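Local coordinates for putative carbohydrate-active enzyme (Uncultured organism, PDB 5WH8), which probably hydrolyses O-glycosidic bonds of cellulose through its glycoside hydrolase family 5 catalytic domain, the piece of a longer multi-modular cellulase present here, at residues E162-E165 against A166-V170; Q224-N228 against K229-L233; A49-T52 against A53-K56; A281-K284 against P285-N289. All blocks are in the same frame, centred on the assembly; numbering follows the deposited sequence.

Contact 1: E162-E165 against A166-V170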
# COMPACT_ATOMS: atom_id res chain seq x y z
N GLU A 162 4.43 -1.43 -20.26
CA GLU A 162 3.74 -2.43 -21.05
C GLU A 162 2.90 -3.37 -20.18
O GLU A 162 1.79 -3.73 -20.54
CB GLU A 162 4.73 -3.23 -21.91
CG GLU A 162 5.25 -2.35 -23.06
CD GLU A 162 6.19 -3.05 -24.03
OE1 GLU A 162 7.01 -3.89 -23.60
OE2 GLU A 162 6.11 -2.74 -25.24
N TYR A 163 3.42 -3.74 -19.01
CA TYR A 163 2.63 -4.50 -18.03
C TYR A 163 1.37 -3.73 -17.64
O TYR A 163 0.28 -4.29 -17.65
CB TYR A 163 3.47 -4.81 -16.78
CG TYR A 163 2.67 -5.38 -15.61
CD1 TYR A 163 2.33 -6.71 -15.57
CD2 TYR A 163 2.22 -4.56 -14.57
CE1 TYR A 163 1.60 -7.24 -14.52
CE2 TYR A 163 1.48 -5.07 -13.51
CZ TYR A 163 1.16 -6.41 -13.50
OH TYR A 163 0.42 -6.97 -12.49
N ALA A 164 1.54 -2.46 -17.29
CA ALA A 164 0.42 -1.64 -16.85
C ALA A 164 -0.62 -1.47 -17.97
O ALA A 164 -1.82 -1.42 -17.71
CB ALA A 164 0.91 -0.28 -16.37
N GLU A 165 -0.15 -1.34 -19.20
CA GLU A 165 -1.07 -1.17 -20.33
C GLU A 165 -1.80 -2.49 -20.66
O GLU A 165 -2.81 -2.46 -21.38
CB GLU A 165 -0.30 -0.60 -21.52
CG GLU A 165 0.06 0.87 -21.30
CD GLU A 165 0.96 1.49 -22.35
OE1 GLU A 165 1.54 0.76 -23.18
OE2 GLU A 165 1.11 2.73 -22.31
N ALA A 166 -1.33 -3.61 -20.12
CA ALA A 166 -2.05 -4.90 -20.18
C ALA A 166 -3.10 -5.03 -19.07
O ALA A 166 -4.23 -5.47 -19.31
CB ALA A 166 -1.06 -6.09 -20.12
N VAL A 167 -2.72 -4.66 -17.86
CA VAL A 167 -3.60 -4.85 -16.70
C VAL A 167 -4.64 -3.73 -16.51
O VAL A 167 -5.77 -4.01 -16.11
CB VAL A 167 -2.73 -4.99 -15.39
CG1 VAL A 167 -3.58 -4.92 -14.14
CG2 VAL A 167 -1.91 -6.31 -15.43
N ILE A 168 -4.29 -2.47 -16.75
CA ILE A 168 -5.20 -1.38 -16.43
C ILE A 168 -6.49 -1.46 -17.26
O ILE A 168 -7.57 -1.23 -16.72
CB ILE A 168 -4.51 -0.01 -16.57
CG1 ILE A 168 -3.50 0.15 -15.41
CG2 ILE A 168 -5.54 1.14 -16.55
CD1 ILE A 168 -2.67 1.40 -15.50
N PRO A 169 -6.40 -1.81 -18.56
CA PRO A 169 -7.69 -1.93 -19.28
C PRO A 169 -8.61 -3.03 -18.73
O PRO A 169 -9.84 -2.92 -18.82
CB PRO A 169 -7.24 -2.26 -20.72
CG PRO A 169 -5.88 -1.64 -20.83
CD PRO A 169 -5.25 -1.89 -19.47
N VAL A 170 -8.02 -4.08 -18.18
CA VAL A 170 -8.78 -5.17 -17.59
C VAL A 170 -9.49 -4.69 -16.32
O VAL A 170 -10.64 -5.05 -16.05
CB VAL A 170 -7.87 -6.37 -17.27
CG1 VAL A 170 -8.58 -7.43 -16.46
CG2 VAL A 170 -7.31 -6.96 -18.57
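Val167 lays its CG2 methyl over one face of the Tyr163 ring, one helical turn earlier, 3.9 Å from the ring centroid and 25° off the ring normal: a CH-pi contact displaced toward the phenol end, where CG2 is 3.6 Å from CZ. The tyrosine reaches that place because its CG lies anti to the backbone N (chi1 170°), which carries the ring outward and tilts it toward the next turn, beside Val167, and its hydroxyl is held by a hydrogen bond with the carbonyl O of Ile146. Leu122 and Ala125 of helix 122-135 also touch the ring, while Trp129 of the same helix meets Val167. A second buried pair, Ala164 CB and Ile168 CD1 at 4.0 Å, is looser and faces strand 180-182 through Cys182 and Ile180. Both pairs belong to helix 157-172, the crossover of the beta-alpha-beta unit made with strands 142-145 and 180-182 of the TIM barrel. The main chain is regular beneath the packed side: Val167 N bonds to Tyr163 O at 3.0 Å, and Ile168 N to Ala164 O at 2.9 Å. On the outer side it is less so. Ala166 N divides itself between Glu162 O and Tyr163 O in two weak bonds, and Pro169, having no N-H, puts its CD 3.2 Å from Glu165 O in place of the usual helical hydrogen bond, which kinks the helix. Toward solvent the contact thins out: Glu162 points away from the following turn, and Glu165 directs its extended chain back to a salt bridge with Lys161.

Contact 2: Q224-N228 against K229-L233. With EDO (1,2-ethanediol), chain C.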
# COMPACT_ATOMS: atom_id res chain seq x y z
N GLN A 224 11.43 14.18 -6.28
CA GLN A 224 11.09 15.58 -6.58
C GLN A 224 11.05 15.82 -8.09
O GLN A 224 10.23 16.63 -8.56
CB GLN A 224 12.06 16.56 -5.91
CG GLN A 224 11.57 18.01 -5.96
CD GLN A 224 10.33 18.19 -5.15
OE1 GLN A 224 10.30 17.81 -3.98
NE2 GLN A 224 9.27 18.74 -5.76
N VAL A 225 11.95 15.18 -8.86
CA VAL A 225 11.87 15.26 -10.32
C VAL A 225 10.49 14.78 -10.81
O VAL A 225 9.84 15.44 -11.61
CB VAL A 225 13.00 14.43 -11.03
CG1 VAL A 225 12.76 14.39 -12.56
CG2 VAL A 225 14.38 15.01 -10.70
N ALA A 226 10.03 13.64 -10.29
CA ALA A 226 8.71 13.13 -10.68
C ALA A 226 7.57 14.06 -10.31
O ALA A 226 6.65 14.27 -11.10
CB ALA A 226 8.47 11.74 -10.05
N ILE A 227 7.60 14.60 -9.11
CA ILE A 227 6.60 15.56 -8.67
C ILE A 227 6.60 16.81 -9.56
O ILE A 227 5.54 17.28 -9.99
CB ILE A 227 6.82 15.96 -7.21
CG1 ILE A 227 6.63 14.75 -6.28
CG2 ILE A 227 5.85 17.13 -6.81
CD1 ILE A 227 7.09 14.99 -4.85
N ASN A 228 7.78 17.32 -9.87
CA ASN A 228 7.88 18.52 -10.70
C ASN A 228 7.38 18.28 -12.12
O ASN A 228 6.88 19.21 -12.77
CB ASN A 228 9.32 19.03 -10.70
CG ASN A 228 9.73 19.65 -9.37
OD1 ASN A 228 8.88 20.04 -8.54
ND2 ASN A 228 11.02 19.76 -9.15
N LYS A 229 7.48 17.04 -12.58
CA LYS A 229 6.96 16.64 -13.89
C LYS A 229 5.48 16.18 -13.87
O LYS A 229 4.96 15.71 -14.88
CB LYS A 229 7.84 15.55 -14.48
CG LYS A 229 9.24 16.08 -14.83
CD LYS A 229 10.08 15.06 -15.56
CE LYS A 229 9.57 14.80 -16.97
NZ LYS A 229 9.60 16.02 -17.84
N GLY A 230 4.83 16.31 -12.71
CA GLY A 230 3.39 16.15 -12.60
C GLY A 230 2.86 14.83 -12.10
O GLY A 230 1.64 14.62 -12.21
N LEU A 231 3.71 13.94 -11.57
CA LEU A 231 3.22 12.64 -11.05
C LEU A 231 2.80 12.72 -9.58
O LEU A 231 3.40 13.42 -8.77
CB LEU A 231 4.29 11.55 -11.18
CG LEU A 231 4.86 11.26 -12.57
CD1 LEU A 231 5.55 9.93 -12.60
CD2 LEU A 231 3.79 11.32 -13.63
N ALA A 232 1.73 12.00 -9.26
CA ALA A 232 1.25 11.83 -7.89
C ALA A 232 1.90 10.58 -7.33
O ALA A 232 1.76 9.50 -7.93
CB ALA A 232 -0.26 11.71 -7.87
N LEU A 233 2.62 10.72 -6.23
CA LEU A 233 3.39 9.61 -5.64
C LEU A 233 2.68 9.07 -4.40
O LEU A 233 2.05 9.82 -3.65
CB LEU A 233 4.79 10.06 -5.26
CG LEU A 233 5.64 10.70 -6.35
CD1 LEU A 233 7.02 10.98 -5.77
CD2 LEU A 233 5.72 9.82 -7.60
C1 EDO C . -0.83 12.62 -12.28
O1 EDO C . -2.16 12.55 -11.76
C2 EDO C . -0.31 11.21 -12.51
O2 EDO C . 0.13 10.64 -11.26
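A Schellman motif ends helix 217-228 of the TIM barrel here and turns the chain toward strand 233-239. Leu231 N reaches back to Ala226 O at 3.0 Å with a nearly straight bond (167°), and inside that loop Gly230 N bonds to Ile227 O at 3.0 Å, its donor well above the carbonyl plane. Gly230, with its positive phi of 99°, is the C-prime residue. Just before it, Lys229 N bonds to Val225 O in the helical i to i+4 pattern, and adds a weak bond to Ala226 O. The Lys229 side chain runs beside Val225, pointing the same way, with CD 4.1 Å from Val225 CG1.

On the inner side the returning chain packs against the helix it has left. Leu233 straddles two neighbours, its CD1 3.8 Å from Ile227 CG1 and its CD2 4.2 Å from Ala226 CB, while the leucine and isoleucine side chains cross at about a right angle. Val191 of helix 191-194 and Tyr206 of strand 204-211 extend this apolar patch. Along the exposed flank of the last turn, Gln224 NE2 donates to Asn228 OD1, and Gln224 OE1 is hydrogen-bonded to Arg264 NE. Beyond the turn a 1,2-ethanediol, probably from the crystallisation liquor, takes an almost linear hydrogen bond from Ala232 N to its O2, 2.9 Å long.

Contact 3: A49-T52 against A53-K56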
# COMPACT_ATOMS: atom_id res chain seq x y z
N ALA A 49 -10.14 -9.02 14.75
CA ALA A 49 -9.63 -8.47 16.00
C ALA A 49 -8.37 -7.63 15.82
O ALA A 49 -8.24 -6.57 16.44
CB ALA A 49 -9.36 -9.59 17.00
N SER A 50 -7.43 -8.08 15.00
CA SER A 50 -6.17 -7.36 14.89
C SER A 50 -6.38 -6.06 14.13
O SER A 50 -5.85 -5.02 14.52
CB SER A 50 -5.09 -8.22 14.22
OG SER A 50 -5.32 -8.43 12.84
N LEU A 51 -7.16 -6.10 13.06
CA LEU A 51 -7.43 -4.87 12.33
C LEU A 51 -8.28 -3.89 13.15
O LEU A 51 -8.10 -2.69 13.06
CB LEU A 51 -8.10 -5.17 11.00
CG LEU A 51 -7.17 -5.46 9.81
CD1 LEU A 51 -6.46 -4.21 9.39
CD2 LEU A 51 -6.18 -6.55 10.10
N THR A 52 -9.18 -4.40 14.00
CA THR A 52 -9.93 -3.52 14.90
C THR A 52 -8.96 -2.78 15.85
O THR A 52 -9.11 -1.58 16.06
CB THR A 52 -11.00 -4.32 15.72
OG1 THR A 52 -12.02 -4.79 14.84
CG2 THR A 52 -11.67 -3.43 16.74
N ALA A 53 -7.95 -3.47 16.37
CA ALA A 53 -6.94 -2.82 17.21
C ALA A 53 -6.14 -1.79 16.42
O ALA A 53 -5.85 -0.70 16.92
CB ALA A 53 -5.98 -3.87 17.84
N LEU A 54 -5.77 -2.12 15.18
CA LEU A 54 -5.05 -1.16 14.36
C LEU A 54 -5.85 0.13 14.17
O LEU A 54 -5.29 1.24 14.19
CB LEU A 54 -4.69 -1.77 13.01
CG LEU A 54 -3.43 -2.65 13.02
CD1 LEU A 54 -3.37 -3.46 11.75
CD2 LEU A 54 -2.21 -1.78 13.17
N VAL A 55 -7.14 0.00 13.94
CA VAL A 55 -7.98 1.19 13.70
C VAL A 55 -8.26 1.95 14.98
O VAL A 55 -8.02 3.17 15.05
CB VAL A 55 -9.29 0.77 13.01
CG1 VAL A 55 -10.23 1.96 12.84
CG2 VAL A 55 -9.00 0.16 11.65
N LYS A 56 -8.74 1.25 16.01
CA LYS A 56 -9.13 1.92 17.24
C LYS A 56 -7.97 2.37 18.13
O LYS A 56 -8.09 3.41 18.79
CB LYS A 56 -10.06 1.02 18.07
CG LYS A 56 -11.34 0.60 17.36
CD LYS A 56 -12.22 1.76 16.89
CE LYS A 56 -12.85 2.52 18.04
NZ LYS A 56 -13.76 3.59 17.55
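Four consecutive helical bonds bind residues 49-52 to residues 53-56, the last two turns of helix 48-56: Ala53 N to Ala49 O, Leu54 N to Ser50 O, Val55 N to Leu51 O and Lys56 N to Thr52 O. Of these, Lys56 N to Thr52 O is the shortest, at 2.9 Å, and the straightest, at 171°. On the buried side of the helix Leu51 and Leu54 meet at an oblique angle through their CD1 methyls, 4.0 Å apart. Both touch Phe63 of strand 62-68; Leu51 also packs on Ile96 and Leu100 of helix 83-100, and Leu54 on Phe273 of strand 268-273. The helix thus covers the barrel as the crossover between strands 32-36 and 62-68.

Toward the exposed side, Thr52 CG2 lies anti to the backbone N and runs beside Lys56, 4.1 Å from its CG. The same rotamer (chi1 -67°) sets OG1 next to its own N, where it is hydrogen-bonded to the carbonyl O of Glu48. Ser50 OG is hydrogen-bonded to Cys45 O and Thr47 N, in the chain just before the helix. Both hydroxyls are spent on preceding backbone, and between side chains the two segments meet through carbon atoms alone; the polar bonding between them is all main chain.

Contact 4: A281-K284 against P285-N289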
# COMPACT_ATOMS: atom_id res chain seq x y z
N ALA A 281 9.70 -5.36 11.92
CA ALA A 281 8.40 -5.88 12.37
C ALA A 281 7.88 -5.02 13.51
O ALA A 281 8.63 -4.73 14.46
CB ALA A 281 8.53 -7.35 12.81
N ALA A 282 6.61 -4.60 13.43
CA ALA A 282 6.04 -3.63 14.38
C ALA A 282 5.57 -4.26 15.70
O ALA A 282 5.34 -3.54 16.68
CB ALA A 282 4.88 -2.89 13.70
N LEU A 283 5.44 -5.59 15.73
CA LEU A 283 5.05 -6.33 16.95
C LEU A 283 6.22 -7.14 17.50
O LEU A 283 7.05 -7.66 16.73
CB LEU A 283 3.89 -7.29 16.65
CG LEU A 283 2.58 -6.66 16.15
CD1 LEU A 283 1.65 -7.73 15.59
CD2 LEU A 283 1.92 -5.91 17.28
N LYS A 284 6.26 -7.27 18.82
CA LYS A 284 7.23 -8.16 19.46
C LYS A 284 6.91 -9.60 19.16
O LYS A 284 5.75 -9.98 19.00
CB LYS A 284 7.23 -7.94 20.99
CG LYS A 284 7.71 -6.57 21.40
CD LYS A 284 7.95 -6.44 22.88
CE LYS A 284 8.84 -5.24 23.17
NZ LYS A 284 9.09 -5.05 24.62
N PRO A 285 7.95 -10.45 19.10
CA PRO A 285 7.68 -11.87 18.85
C PRO A 285 6.71 -12.43 19.87
O PRO A 285 6.77 -12.09 21.05
CB PRO A 285 9.07 -12.50 18.96
CG PRO A 285 10.02 -11.39 18.60
CD PRO A 285 9.38 -10.13 19.14
N GLY A 286 5.77 -13.23 19.38
CA GLY A 286 4.77 -13.83 20.24
C GLY A 286 3.47 -13.05 20.39
O GLY A 286 2.52 -13.54 20.98
N ALA A 287 3.40 -11.84 19.84
CA ALA A 287 2.17 -11.07 19.94
C ALA A 287 0.99 -11.76 19.24
O ALA A 287 -0.16 -11.60 19.66
CB ALA A 287 2.38 -9.67 19.36
N SER A 288 1.24 -12.51 18.17
CA SER A 288 0.12 -13.19 17.50
C SER A 288 -0.35 -14.41 18.30
O SER A 288 -1.48 -14.86 18.12
CB SER A 288 0.47 -13.60 16.07
OG SER A 288 1.47 -14.60 16.03
N ASN A 289 0.49 -14.93 19.19
CA ASN A 289 0.09 -16.03 20.08
C ASN A 289 -0.79 -15.51 21.22
O ASN A 289 -1.80 -16.12 21.55
CB ASN A 289 1.31 -16.75 20.68
CG ASN A 289 2.06 -17.58 19.65
OD1 ASN A 289 1.49 -18.06 18.67
ND2 ASN A 289 3.36 -17.76 19.89
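Lys284, Pro285 and Ala287 carry most of this contact, a type II beta turn from Lys284 to Ala287 that leads into helix 287-290. The closing bond runs from Ala287 N to Lys284 O, 3.1 Å long with an angle of 154° at the hydrogen. Pro285 occupies the second position of the turn, where its ring keeps phi near the value the turn needs (-55°); its CD sits 3.6 Å from Lys284 CB. The third position belongs to Gly286, which has the positive phi (93°) of that place in a type II turn and is also the N-cap residue of the helix.

Ala287 points its methyl back toward the incoming chain. CB rests 3.4 Å from Lys284 O, the same oxygen that takes its N-H, and 3.9 Å from Leu283 CB, an apolar touch on the buried side of the turn. Leu283 in turn lies against Asp275. On the other side Lys284 departs: its chain is extended beyond CG and its end leads away from the turn.

One residue further, Ser288 OG is hydrogen-bonded to Asp275 OD2. Between the two segments one hydrogen bond closes the turn, and proline and glycine at its corners suit the type II shape. Beyond the adjoining Lys284 and Pro285, side chains meet only where the Ala287 methyl touches the Leu283 methylene; bonds to Ala274, Met295 and Asp275 hold the turn to neighbouring chain.

From the N terminus, contact 3 comes first, within the helix that links barrel strands 32-36 and 62-68. Contact 1 follows, within the corresponding crossover between strands 142-145 and 180-182; contact 2 then turns the chain out of helix 217-228 into strand 233-239. Contact 4 closes a tight turn after the last barrel strand, 268-273. All four are local and follow in series, with none nested or crossing. Contacts 1 and 2 lie across the chain's centre from contacts 3 and 4. The centres of contacts 3 and 4 are about 14 Å apart; the two do not touch each other, but both meet strand 268-273, which closes the barrel against strand 32-36.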